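PDB 3LD1: replicase polyprotein 1a from Avian infectious bronchitis virus, which is cleaved, in part by its own proteinases, into several coronavirus non-structural proteins including nsp2, the source of this fragment, whose role is not well defined. Local coordinates for residues A[17-22]-A[92-98]; A[27-33]-A[132-136]; A[200-204]-A[228-232]; A[265-269]-A[280-285]. The protein carries 3 engineered substitutions. One frame throughout, in Å; residues are numbered along the deposited sequence.

Contact 1: residues A[17-22]-A[92-98]; sequences DALFFY and SPFARKY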
loop_
_atom_site.group_PDB
_atom_site.type_symbol
_atom_site.label_atom_id
_atom_site.label_comp_id
_atom_site.label_asym_id
_atom_site.label_seq_id
_atom_site.Cartn_x
_atom_site.Cartn_y
_atom_site.Cartn_z
ATOM N N ASP A 17 20.615 2.980 -16.182
ATOM C CA ASP A 17 19.677 1.889 -16.380
ATOM C C ASP A 17 20.276 0.741 -17.193
ATOM O O ASP A 17 20.108 -0.472 -16.845
ATOM C CB ASP A 17 18.403 2.386 -17.143
ATOM C CG ASP A 17 17.385 3.089 -16.242
ATOM O OD1 ASP A 17 16.534 3.797 -16.804
ATOM O OD2 ASP A 17 17.406 2.890 -15.002
ATOM N N ALA A 18 20.960 1.096 -18.286
ATOM C CA ALA A 18 21.495 -0.011 -19.097
ATOM C C ALA A 18 22.539 -0.752 -18.298
ATOM O O ALA A 18 22.560 -1.971 -18.341
ATOM C CB ALA A 18 22.061 0.443 -20.372
ATOM N N LEU A 19 23.428 -0.022 -17.609
ATOM C CA LEU A 19 24.445 -0.666 -16.746
ATOM C C LEU A 19 23.680 -1.560 -15.773
ATOM O O LEU A 19 23.770 -2.766 -15.853
ATOM C CB LEU A 19 25.235 0.361 -15.973
ATOM C CG LEU A 19 26.191 -0.123 -14.867
ATOM C CD1 LEU A 19 27.200 -1.151 -15.397
ATOM C CD2 LEU A 19 26.903 1.104 -14.236
ATOM N N PHE A 20 22.854 -0.990 -14.903
ATOM C CA PHE A 20 22.133 -1.838 -13.941
ATOM C C PHE A 20 21.400 -3.068 -14.561
ATOM O O PHE A 20 21.260 -4.127 -13.943
ATOM C CB PHE A 20 21.116 -1.029 -13.093
ATOM C CG PHE A 20 20.430 -1.877 -11.996
ATOM C CD1 PHE A 20 21.142 -2.263 -10.850
ATOM C CD2 PHE A 20 19.099 -2.309 -12.150
ATOM C CE1 PHE A 20 20.497 -3.052 -9.857
ATOM C CE2 PHE A 20 18.427 -3.059 -11.166
ATOM C CZ PHE A 20 19.111 -3.469 -10.032
ATOM N N PHE A 21 20.913 -2.934 -15.780
ATOM C CA PHE A 21 20.142 -4.023 -16.329
ATOM C C PHE A 21 20.935 -5.270 -16.748
ATOM O O PHE A 21 20.384 -6.181 -17.398
ATOM C CB PHE A 21 19.365 -3.473 -17.489
ATOM C CG PHE A 21 18.201 -2.672 -17.073
ATOM C CD1 PHE A 21 17.658 -2.838 -15.784
ATOM C CD2 PHE A 21 17.571 -1.791 -17.985
ATOM C CE1 PHE A 21 16.527 -2.075 -15.401
ATOM C CE2 PHE A 21 16.449 -1.012 -17.599
ATOM C CZ PHE A 21 15.939 -1.156 -16.324
ATOM N N TYR A 22 22.226 -5.311 -16.411
ATOM C CA TYR A 22 23.022 -6.530 -16.578
ATOM C C TYR A 22 22.838 -7.447 -15.400
ATOM O O TYR A 22 23.317 -8.577 -15.443
ATOM C CB TYR A 22 24.506 -6.208 -16.691
ATOM C CG TYR A 22 24.920 -5.827 -18.070
ATOM C CD1 TYR A 22 25.727 -6.711 -18.849
ATOM C CD2 TYR A 22 24.553 -4.564 -18.618
ATOM C CE1 TYR A 22 26.131 -6.343 -20.206
ATOM C CE2 TYR A 22 24.960 -4.200 -19.938
ATOM C CZ TYR A 22 25.733 -5.133 -20.708
ATOM O OH TYR A 22 26.108 -4.847 -21.937
ATOM N N SER A 92 23.996 -7.811 -22.863
ATOM C CA SER A 92 22.865 -8.138 -22.031
ATOM C C SER A 92 21.616 -8.128 -22.892
ATOM O O SER A 92 21.309 -7.147 -23.477
ATOM C CB SER A 92 22.718 -7.130 -20.887
ATOM O OG SER A 92 21.429 -7.317 -20.309
ATOM N N PRO A 93 20.889 -9.231 -22.966
ATOM C CA PRO A 93 19.772 -9.210 -23.958
ATOM C C PRO A 93 18.698 -8.211 -23.506
ATOM O O PRO A 93 18.127 -7.416 -24.314
ATOM C CB PRO A 93 19.251 -10.697 -23.999
ATOM C CG PRO A 93 20.307 -11.548 -23.209
ATOM C CD PRO A 93 21.031 -10.527 -22.250
ATOM N N PHE A 94 18.455 -8.231 -22.209
ATOM C CA PHE A 94 17.635 -7.205 -21.588
ATOM C C PHE A 94 18.048 -5.725 -21.932
ATOM O O PHE A 94 17.218 -4.945 -22.480
ATOM C CB PHE A 94 17.585 -7.462 -20.088
ATOM C CG PHE A 94 16.676 -6.523 -19.321
ATOM C CD1 PHE A 94 15.445 -6.070 -19.856
ATOM C CD2 PHE A 94 17.011 -6.118 -18.031
ATOM C CE1 PHE A 94 14.555 -5.199 -19.081
ATOM C CE2 PHE A 94 16.146 -5.231 -17.289
ATOM C CZ PHE A 94 14.931 -4.780 -17.825
ATOM N N ALA A 95 19.267 -5.321 -21.602
ATOM C CA ALA A 95 19.723 -4.001 -22.021
ATOM C C ALA A 95 19.341 -3.742 -23.484
ATOM O O ALA A 95 18.760 -2.729 -23.787
ATOM C CB ALA A 95 21.253 -3.818 -21.833
ATOM N N ARG A 96 19.596 -4.674 -24.393
ATOM C CA ARG A 96 19.271 -4.370 -25.794
ATOM C C ARG A 96 17.820 -4.113 -26.064
ATOM O O ARG A 96 17.539 -3.199 -26.833
ATOM C CB ARG A 96 19.855 -5.353 -26.802
ATOM C CG ARG A 96 21.398 -5.437 -26.666
ATOM C CD ARG A 96 21.941 -6.282 -27.794
ATOM N NE ARG A 96 23.228 -5.756 -28.180
ATOM C CZ ARG A 96 24.048 -6.360 -29.019
ATOM N NH1 ARG A 96 23.711 -7.526 -29.540
ATOM N NH2 ARG A 96 25.204 -5.802 -29.312
ATOM N N LYS A 97 16.915 -4.850 -25.428
ATOM C CA LYS A 97 15.509 -4.539 -25.583
ATOM C C LYS A 97 15.224 -3.135 -25.011
ATOM O O LYS A 97 14.456 -2.327 -25.589
ATOM C CB LYS A 97 14.671 -5.594 -24.909
ATOM C CG LYS A 97 15.008 -6.958 -25.458
ATOM C CD LYS A 97 13.953 -8.073 -25.101
ATOM C CE LYS A 97 13.841 -8.286 -23.573
ATOM N NZ LYS A 97 13.109 -9.547 -22.979
ATOM N N TYR A 98 15.923 -2.801 -23.930
ATOM C CA TYR A 98 15.730 -1.539 -23.347
ATOM C C TYR A 98 16.178 -0.455 -24.272
ATOM O O TYR A 98 15.533 0.650 -24.278
ATOM C CB TYR A 98 16.424 -1.450 -21.983
ATOM C CG TYR A 98 16.556 -0.051 -21.358
ATOM C CD1 TYR A 98 15.463 0.564 -20.683
ATOM C CD2 TYR A 98 17.800 0.649 -21.390
ATOM C CE1 TYR A 98 15.607 1.862 -20.055
ATOM C CE2 TYR A 98 17.943 1.946 -20.769
ATOM C CZ TYR A 98 16.852 2.531 -20.102
ATOM O OH TYR A 98 16.981 3.793 -19.506
#
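The best-formed polar link here is local to one helix: Ala95 N donates to Ser92 OG at 3.2 Å, so Ser92 caps the N-terminus of helix 93-103. The same OG gives a weak hydrogen bond across the contact, reaching Phe21 O at 3.3 Å, just where helix 13-20 has run out. At the far end Tyr98 OH sits 2.7 Å from Asp17 OD1, a weak bond, its proton not settled because Gln14 O is also within reach; Asp17 itself is better held by the backbone of Ala138 and Lys139 and by Arg37. Outward from these, Phe21 fills the middle. Its edge points at the face of Tyr98, a T-shaped pair with planes at 83° and centroids 5.1 Å apart, while Phe94 CE2 lies 3.2 Å from Phe21 CD1 over one of its faces. On the other flank Ser92 CB makes a CH-pi contact with the Tyr22 ring, 3.4 Å from its centroid, and Tyr22 OH bonds to Gly90 O. Small Ala18 and Ala95, their CA atoms 5.3 Å apart, let the backbones draw close. The result is a buried aromatic cluster of Phe21, Phe94 and Tyr98, joining the C-terminal end of one helix to the capped start of another.

Contact 2: residues A[27-33]-A[132-136]; sequences PKDYADA and LWLQV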
loop_
_atom_site.group_PDB
_atom_site.type_symbol
_atom_site.label_atom_id
_atom_site.label_comp_id
_atom_site.label_asym_id
_atom_site.label_seq_id
_atom_site.Cartn_x
_atom_site.Cartn_y
_atom_site.Cartn_z
ATOM N N PRO A 27 14.356 -10.769 -9.017
ATOM C CA PRO A 27 13.566 -9.962 -8.013
ATOM C C PRO A 27 12.221 -10.616 -7.578
ATOM O O PRO A 27 11.394 -10.978 -8.408
ATOM C CB PRO A 27 13.307 -8.626 -8.748
ATOM C CG PRO A 27 13.210 -9.058 -10.243
ATOM C CD PRO A 27 14.250 -10.224 -10.385
ATOM N N LYS A 28 12.033 -10.713 -6.263
ATOM C CA LYS A 28 10.916 -11.421 -5.671
ATOM C C LYS A 28 9.596 -10.734 -6.123
ATOM O O LYS A 28 8.654 -11.438 -6.580
ATOM C CB LYS A 28 11.133 -11.497 -4.116
ATOM C CG LYS A 28 9.877 -11.769 -3.099
ATOM C CD LYS A 28 8.851 -12.932 -3.560
ATOM C CE LYS A 28 8.551 -13.975 -2.448
ATOM N NZ LYS A 28 8.279 -13.345 -1.095
ATOM N N ASP A 29 9.548 -9.386 -6.007
ATOM C CA ASP A 29 8.372 -8.542 -6.395
ATOM C C ASP A 29 8.901 -7.122 -6.492
ATOM O O ASP A 29 10.126 -6.939 -6.497
ATOM C CB ASP A 29 7.273 -8.575 -5.315
ATOM C CG ASP A 29 7.855 -8.397 -3.937
ATOM O OD1 ASP A 29 8.656 -7.416 -3.762
ATOM O OD2 ASP A 29 7.599 -9.285 -3.061
ATOM N N TYR A 30 8.004 -6.130 -6.487
ATOM C CA TYR A 30 8.401 -4.733 -6.640
ATOM C C TYR A 30 9.157 -4.226 -5.426
ATOM O O TYR A 30 10.088 -3.412 -5.538
ATOM C CB TYR A 30 7.196 -3.836 -6.911
ATOM C CG TYR A 30 7.610 -2.453 -7.328
ATOM C CD1 TYR A 30 7.819 -1.453 -6.389
ATOM C CD2 TYR A 30 7.885 -2.155 -8.664
ATOM C CE1 TYR A 30 8.247 -0.155 -6.767
ATOM C CE2 TYR A 30 8.337 -0.859 -9.052
ATOM C CZ TYR A 30 8.515 0.115 -8.102
ATOM O OH TYR A 30 8.939 1.350 -8.484
ATOM N N ALA A 31 8.785 -4.731 -4.254
ATOM C CA ALA A 31 9.540 -4.394 -3.070
ATOM C C ALA A 31 10.999 -4.807 -3.202
ATOM O O ALA A 31 11.902 -3.984 -2.960
ATOM C CB ALA A 31 8.894 -4.923 -1.823
ATOM N N ASP A 32 11.243 -6.043 -3.615
ATOM C CA ASP A 32 12.624 -6.551 -3.742
ATOM C C ASP A 32 13.345 -5.724 -4.835
ATOM O O ASP A 32 14.409 -5.126 -4.645
ATOM C CB ASP A 32 12.586 -8.071 -4.065
ATOM C CG ASP A 32 13.998 -8.819 -3.928
ATOM O OD1 ASP A 32 14.908 -8.471 -3.101
ATOM O OD2 ASP A 32 14.186 -9.830 -4.665
ATOM N N ALA A 33 12.694 -5.602 -5.974
ATOM C CA ALA A 33 13.313 -4.900 -7.068
ATOM C C ALA A 33 13.698 -3.543 -6.573
ATOM O O ALA A 33 14.850 -3.095 -6.795
ATOM C CB ALA A 33 12.361 -4.804 -8.229
ATOM N N LEU A 132 9.376 -5.795 -13.902
ATOM C CA LEU A 132 9.681 -5.182 -12.601
ATOM C C LEU A 132 10.905 -4.262 -12.662
ATOM O O LEU A 132 10.906 -3.286 -11.993
ATOM C CB LEU A 132 9.758 -6.196 -11.472
ATOM C CG LEU A 132 8.606 -6.770 -10.603
ATOM C CD1 LEU A 132 7.100 -6.262 -10.752
ATOM C CD2 LEU A 132 8.696 -8.326 -10.702
ATOM N N TRP A 133 11.929 -4.529 -13.450
ATOM C CA TRP A 133 13.103 -3.631 -13.437
ATOM C C TRP A 133 12.771 -2.295 -14.154
ATOM O O TRP A 133 13.170 -1.173 -13.720
ATOM C CB TRP A 133 14.386 -4.270 -14.031
ATOM C CG TRP A 133 15.008 -5.531 -13.286
ATOM C CD1 TRP A 133 15.248 -6.749 -13.848
ATOM C CD2 TRP A 133 15.480 -5.652 -11.911
ATOM N NE1 TRP A 133 15.772 -7.624 -12.932
ATOM C CE2 TRP A 133 15.959 -6.976 -11.749
ATOM C CE3 TRP A 133 15.518 -4.784 -10.808
ATOM C CZ2 TRP A 133 16.469 -7.456 -10.546
ATOM C CZ3 TRP A 133 16.062 -5.244 -9.629
ATOM C CH2 TRP A 133 16.521 -6.590 -9.495
ATOM N N LEU A 134 12.002 -2.409 -15.229
ATOM C CA LEU A 134 11.490 -1.217 -15.941
ATOM C C LEU A 134 10.782 -0.288 -14.928
ATOM O O LEU A 134 10.957 0.953 -14.950
ATOM C CB LEU A 134 10.574 -1.601 -17.116
ATOM C CG LEU A 134 11.328 -2.388 -18.218
ATOM C CD1 LEU A 134 10.437 -2.817 -19.350
ATOM C CD2 LEU A 134 12.555 -1.646 -18.800
ATOM N N GLN A 135 10.066 -0.931 -14.007
ATOM C CA GLN A 135 9.246 -0.222 -13.069
ATOM C C GLN A 135 10.113 0.404 -12.009
ATOM O O GLN A 135 9.622 1.190 -11.204
ATOM C CB GLN A 135 8.127 -1.099 -12.502
ATOM C CG GLN A 135 7.090 -1.451 -13.549
ATOM C CD GLN A 135 6.279 -2.681 -13.149
ATOM O OE1 GLN A 135 6.784 -3.468 -12.372
ATOM N NE2 GLN A 135 5.014 -2.849 -13.660
ATOM N N VAL A 136 11.407 0.123 -12.043
ATOM C CA VAL A 136 12.323 0.835 -11.130
ATOM C C VAL A 136 13.430 1.527 -11.888
ATOM O O VAL A 136 14.390 1.993 -11.290
ATOM C CB VAL A 136 12.923 -0.101 -9.974
ATOM C CG1 VAL A 136 11.841 -0.475 -8.993
ATOM C CG2 VAL A 136 13.492 -1.375 -10.542
#
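Start with Leu132, whose side chain drops into the bend that leads into helix 30-46: its CG is 4.1 Å from Asp29 C, and its CB is 4.4 Å from Ala33 CB. That bend is held by Asp29, the N-cap, whose OD1 accepts from Asp32 N at 2.9 Å. Trp133 comes next; its CB leaves sideways but the indole swings in against Pro27 and Ala33. Pro27 lies over one face, with CG in an off-centre CH-pi contact 4.1 Å from the six-membered ring's centroid, while Ala33 O meets the ring edge, 3.8 Å from Trp133 CZ3. Gln135 contributes mainly its carbonyl: Tyr30 OH donates to Gln135 O at 2.8 Å, and Tyr30 CE2 rests 3.5 Å from Gln135 CB. Val136 closes the run, with CG1 3.5 Å from Tyr30 CZ and CG2 4.3 Å from Ala33 CB. One hydrogen bond thus satisfies a main-chain oxygen near the end of helix 128-134; the other contacts are van der Waals, mostly between apolar side chains, so shape matching rather than charge joins these two helices.

Contact 3: residues A[200-204]-A[228-232]; sequences ALKMA and GTCLA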
loop_
_atom_site.group_PDB
_atom_site.type_symbol
_atom_site.label_atom_id
_atom_site.label_comp_id
_atom_site.label_asym_id
_atom_site.label_seq_id
_atom_site.Cartn_x
_atom_site.Cartn_y
_atom_site.Cartn_z
ATOM N N ALA A 200 8.282 9.181 -5.405
ATOM C CA ALA A 200 7.428 8.899 -4.264
ATOM C C ALA A 200 6.564 7.662 -4.592
ATOM O O ALA A 200 6.263 6.806 -3.753
ATOM C CB ALA A 200 6.578 10.106 -4.010
ATOM N N LEU A 201 6.239 7.553 -5.853
ATOM C CA LEU A 201 5.371 6.528 -6.285
ATOM C C LEU A 201 6.049 5.187 -6.350
ATOM O O LEU A 201 5.444 4.154 -6.084
ATOM C CB LEU A 201 4.876 6.909 -7.655
ATOM C CG LEU A 201 3.697 6.184 -8.170
ATOM C CD1 LEU A 201 2.581 6.424 -7.146
ATOM C CD2 LEU A 201 3.448 6.872 -9.444
ATOM N N LYS A 202 7.314 5.168 -6.712
ATOM C CA LYS A 202 8.052 3.898 -6.547
ATOM C C LYS A 202 8.019 3.483 -5.071
ATOM O O LYS A 202 7.668 2.350 -4.736
ATOM C CB LYS A 202 9.525 4.032 -6.996
ATOM C CG LYS A 202 9.795 4.388 -8.490
ATOM C CD LYS A 202 11.308 4.743 -8.667
ATOM C CE LYS A 202 11.662 4.801 -10.169
ATOM N NZ LYS A 202 12.882 5.656 -10.364
ATOM N N MET A 203 8.360 4.408 -4.179
ATOM C CA MET A 203 8.399 4.103 -2.763
ATOM C C MET A 203 7.042 3.527 -2.351
ATOM O O MET A 203 6.964 2.487 -1.707
ATOM C CB MET A 203 8.802 5.314 -1.951
ATOM C CG MET A 203 8.906 4.964 -0.450
ATOM S SD MET A 203 7.235 4.835 0.318
ATOM C CE MET A 203 7.224 6.302 1.345
ATOM N N ALA A 204 5.974 4.163 -2.803
ATOM C CA ALA A 204 4.652 3.734 -2.434
ATOM C C ALA A 204 4.301 2.403 -3.050
ATOM O O ALA A 204 3.624 1.580 -2.388
ATOM C CB ALA A 204 3.622 4.798 -2.811
ATOM N N GLY A 228 1.952 5.841 4.957
ATOM C CA GLY A 228 2.890 6.978 4.925
ATOM C C GLY A 228 3.472 7.139 3.524
ATOM O O GLY A 228 4.651 6.942 3.367
ATOM N N THR A 229 2.632 7.369 2.502
ATOM C CA THR A 229 3.083 7.523 1.134
ATOM C C THR A 229 2.261 8.562 0.435
ATOM O O THR A 229 1.221 9.030 0.941
ATOM C CB THR A 229 2.886 6.220 0.359
ATOM O OG1 THR A 229 1.503 6.062 -0.025
ATOM C CG2 THR A 229 3.378 5.015 1.218
ATOM N N CYS A 230 2.678 8.911 -0.757
ATOM C CA CYS A 230 1.887 9.813 -1.531
ATOM C C CYS A 230 0.542 9.177 -1.885
ATOM O O CYS A 230 -0.281 9.776 -2.537
ATOM C CB CYS A 230 2.641 10.205 -2.789
ATOM S SG CYS A 230 2.838 8.842 -3.983
ATOM N N LEU A 231 0.313 7.936 -1.512
ATOM C CA LEU A 231 -0.984 7.386 -1.780
ATOM C C LEU A 231 -1.906 7.597 -0.574
ATOM O O LEU A 231 -3.063 7.177 -0.630
ATOM C CB LEU A 231 -0.888 5.916 -2.149
ATOM C CG LEU A 231 -0.187 5.591 -3.477
ATOM C CD1 LEU A 231 -0.120 4.079 -3.816
ATOM C CD2 LEU A 231 -0.878 6.314 -4.617
ATOM N N ALA A 232 -1.447 8.309 0.452
ATOM C CA ALA A 232 -2.299 8.552 1.666
ATOM C C ALA A 232 -3.584 9.201 1.300
ATOM O O ALA A 232 -4.643 9.044 1.955
ATOM C CB ALA A 232 -1.619 9.467 2.702
HETATM O O HOH W 1 5.573 8.329 -1.376
#
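Ala204 pushes its methyl group straight into the loop opposite: CB is 3.6 Å from Thr229 CB, 3.9 Å from Leu231 CD1 and 4.3 Å from Cys230 SG, so three successive loop residues wrap this one small side chain. One helical turn earlier Ala200 does something similar on a smaller scale, its CB 3.9 Å from Cys230 SG. The cysteine sulphur also touches Leu201 CD1 at 4.0 Å, and that leucine methyl meets Leu231 CD2 at 4.3 Å, carrying the apolar patch inward toward Leu185 and Phe181 of helix 174-185. Toward the outside Met203 lies along the loop, with SD 4.0 Å from Thr229 CG2 and CE 3.3 Å from Gly228 O. No direct hydrogen bond crosses the contact. A single water makes the polar link instead: it accepts from Cys230 N at 3.0 Å and donates at 2.9 Å to Ala200 O, which already takes Ala204 N in the helix. The loop keeps its shape by its own bonds. Ala232 N donates to Thr229 O at 2.8 Å, closing a type I turn, and Thr229 OG1 donates to Phe226 O and accepts from Leu231 N at 2.7 Å, though the position of that nitrogen is less certain. Ala200 and Ala204, flanked by Leu201 and Met203, thus give the helix a shallow site for a threonine-capped turn, the lead-in to helix 232-243.

Contact 4: residues A[265-269]-A[280-285]; sequences AVKIV and KGFEVV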
loop_
_atom_site.group_PDB
_atom_site.type_symbol
_atom_site.label_atom_id
_atom_site.label_comp_id
_atom_site.label_asym_id
_atom_site.label_seq_id
_atom_site.Cartn_x
_atom_site.Cartn_y
_atom_site.Cartn_z
ATOM N N ALA A 265 -15.274 -2.965 12.095
ATOM C CA ALA A 265 -16.488 -2.926 11.343
ATOM C C ALA A 265 -17.268 -4.171 11.607
ATOM O O ALA A 265 -16.686 -5.281 11.562
ATOM C CB ALA A 265 -16.212 -2.871 9.899
ATOM N N VAL A 266 -18.575 -4.009 11.824
ATOM C CA VAL A 266 -19.427 -5.154 11.978
ATOM C C VAL A 266 -20.566 -4.976 11.052
ATOM O O VAL A 266 -20.977 -3.835 10.815
ATOM C CB VAL A 266 -20.045 -5.168 13.373
ATOM C CG1 VAL A 266 -18.965 -5.310 14.463
ATOM C CG2 VAL A 266 -20.993 -3.898 13.609
ATOM N N LYS A 267 -21.127 -6.070 10.568
ATOM C CA LYS A 267 -22.481 -6.025 10.071
ATOM C C LYS A 267 -23.526 -6.157 11.181
ATOM O O LYS A 267 -23.342 -6.945 12.175
ATOM C CB LYS A 267 -22.785 -7.122 9.084
ATOM C CG LYS A 267 -21.890 -8.282 9.012
ATOM C CD LYS A 267 -22.346 -9.080 7.776
ATOM C CE LYS A 267 -23.901 -9.080 7.668
ATOM N NZ LYS A 267 -24.442 -8.088 6.644
ATOM N N ILE A 268 -24.609 -5.389 10.975
ATOM C CA ILE A 268 -25.750 -5.380 11.819
ATOM C C ILE A 268 -26.653 -6.484 11.313
ATOM O O ILE A 268 -26.996 -6.509 10.156
ATOM C CB ILE A 268 -26.504 -4.058 11.656
ATOM C CG1 ILE A 268 -25.610 -2.856 11.902
ATOM C CG2 ILE A 268 -27.696 -3.993 12.594
ATOM C CD1 ILE A 268 -25.867 -1.804 10.791
ATOM N N VAL A 269 -27.099 -7.364 12.170
ATOM C CA VAL A 269 -28.063 -8.330 11.703
ATOM C C VAL A 269 -29.358 -8.175 12.486
ATOM O O VAL A 269 -29.337 -8.085 13.756
ATOM C CB VAL A 269 -27.527 -9.793 11.760
ATOM C CG1 VAL A 269 -25.983 -9.855 11.885
ATOM C CG2 VAL A 269 -28.076 -10.502 12.874
ATOM N N LYS A 280 -31.306 -6.784 17.577
ATOM C CA LYS A 280 -30.235 -6.703 16.618
ATOM C C LYS A 280 -28.899 -7.041 17.213
ATOM O O LYS A 280 -28.683 -6.790 18.395
ATOM C CB LYS A 280 -30.118 -5.262 16.119
ATOM C CG LYS A 280 -31.251 -4.812 15.271
ATOM C CD LYS A 280 -31.127 -3.312 14.865
ATOM C CE LYS A 280 -32.152 -2.982 13.785
ATOM N NZ LYS A 280 -31.568 -1.881 12.896
ATOM N N GLY A 281 -27.967 -7.497 16.369
ATOM C CA GLY A 281 -26.621 -7.724 16.853
ATOM C C GLY A 281 -25.517 -7.395 15.872
ATOM O O GLY A 281 -25.747 -6.908 14.767
ATOM N N PHE A 282 -24.292 -7.668 16.281
ATOM C CA PHE A 282 -23.175 -7.327 15.446
ATOM C C PHE A 282 -22.323 -8.537 15.121
ATOM O O PHE A 282 -22.218 -9.472 15.941
ATOM C CB PHE A 282 -22.339 -6.273 16.123
ATOM C CG PHE A 282 -23.132 -5.094 16.725
ATOM C CD1 PHE A 282 -23.783 -4.148 15.901
ATOM C CD2 PHE A 282 -23.211 -4.930 18.136
ATOM C CE1 PHE A 282 -24.427 -3.057 16.458
ATOM C CE2 PHE A 282 -23.877 -3.853 18.703
ATOM C CZ PHE A 282 -24.460 -2.892 17.860
ATOM N N GLU A 283 -21.786 -8.539 13.883
ATOM C CA GLU A 283 -20.781 -9.542 13.385
ATOM C C GLU A 283 -19.563 -8.841 12.791
ATOM O O GLU A 283 -19.684 -8.248 11.678
ATOM C CB GLU A 283 -21.355 -10.407 12.265
ATOM C CG GLU A 283 -21.956 -11.739 12.667
ATOM C CD GLU A 283 -22.792 -12.370 11.513
ATOM O OE1 GLU A 283 -23.862 -12.974 11.778
ATOM O OE2 GLU A 283 -22.417 -12.199 10.327
ATOM N N VAL A 284 -18.418 -8.930 13.482
ATOM C CA VAL A 284 -17.162 -8.337 13.046
ATOM C C VAL A 284 -16.879 -8.762 11.614
ATOM O O VAL A 284 -17.066 -9.940 11.282
ATOM C CB VAL A 284 -15.930 -8.822 13.957
ATOM C CG1 VAL A 284 -14.582 -8.673 13.279
ATOM C CG2 VAL A 284 -15.873 -8.054 15.147
ATOM N N VAL A 285 -16.391 -7.835 10.780
ATOM C CA VAL A 285 -15.853 -8.217 9.463
ATOM C C VAL A 285 -14.425 -7.652 9.284
ATOM O O VAL A 285 -14.151 -6.506 9.717
ATOM C CB VAL A 285 -16.827 -7.830 8.295
ATOM C CG1 VAL A 285 -18.087 -8.757 8.240
ATOM C CG2 VAL A 285 -17.241 -6.400 8.374
#
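The two strands pair antiparallel, and their surface alternates between ridges and a gap. On one face Val266 sits in the angle between Phe282 and Val284: its CG2 is 3.6 Å from Phe282 CD1 and its CG1 4.2 Å from Val284 CG2, where the backbones pinch to a CA-CA distance of 4.0 Å. Ile268 extends this ridge, its CG2 4.2 Å from Lys280 CD. On the reverse face Lys267 CG wedges between Glu283 CB and Val285 CG1, 3.9 Å from each. Gly281, lacking a side chain, leaves a hollow beside Val269, whose CG1 comes within 3.8 Å of Glu283 OE1. Between the faces runs the backbone ladder: Lys267 and Glu283 bond N to O in both directions at 2.8 Å. Val269 N to Gly281 O and Gly281 N to Val269 O are both 3.0 Å. This hairpin forms half of a four-stranded antiparallel sheet: strand 258-260 lies beyond 265-269, while 281-285 ends the sheet and borders the next one, where the Phe282 ring meets His325, the Lys280 backbone bonds to that of Gly324 and Leu326, and Val284 N reaches Ser342 OG.

In the fold
Contacts 1 and 2 are buried and meet at helix 128-134, which supplies one side of contact 2 and packs against contact 1: Phe21 and Phe94 pack on Trp133 CB and Phe20 meets its ring edge-to-face, making one continuous apolar region. Contact 2 passes on to contact 3 through Tyr30, which rests on Lys202 of helix 194-207. Contact 3, partly exposed though near the centre of the chain, swaps rings for small side chains and a bridging water. Contact 4 stands apart, its centre about 54 Å from that of contact 1, on the opposite side of the chain's centre. There the main chain does the bonding, whereas the helical contacts rely mostly on side chains.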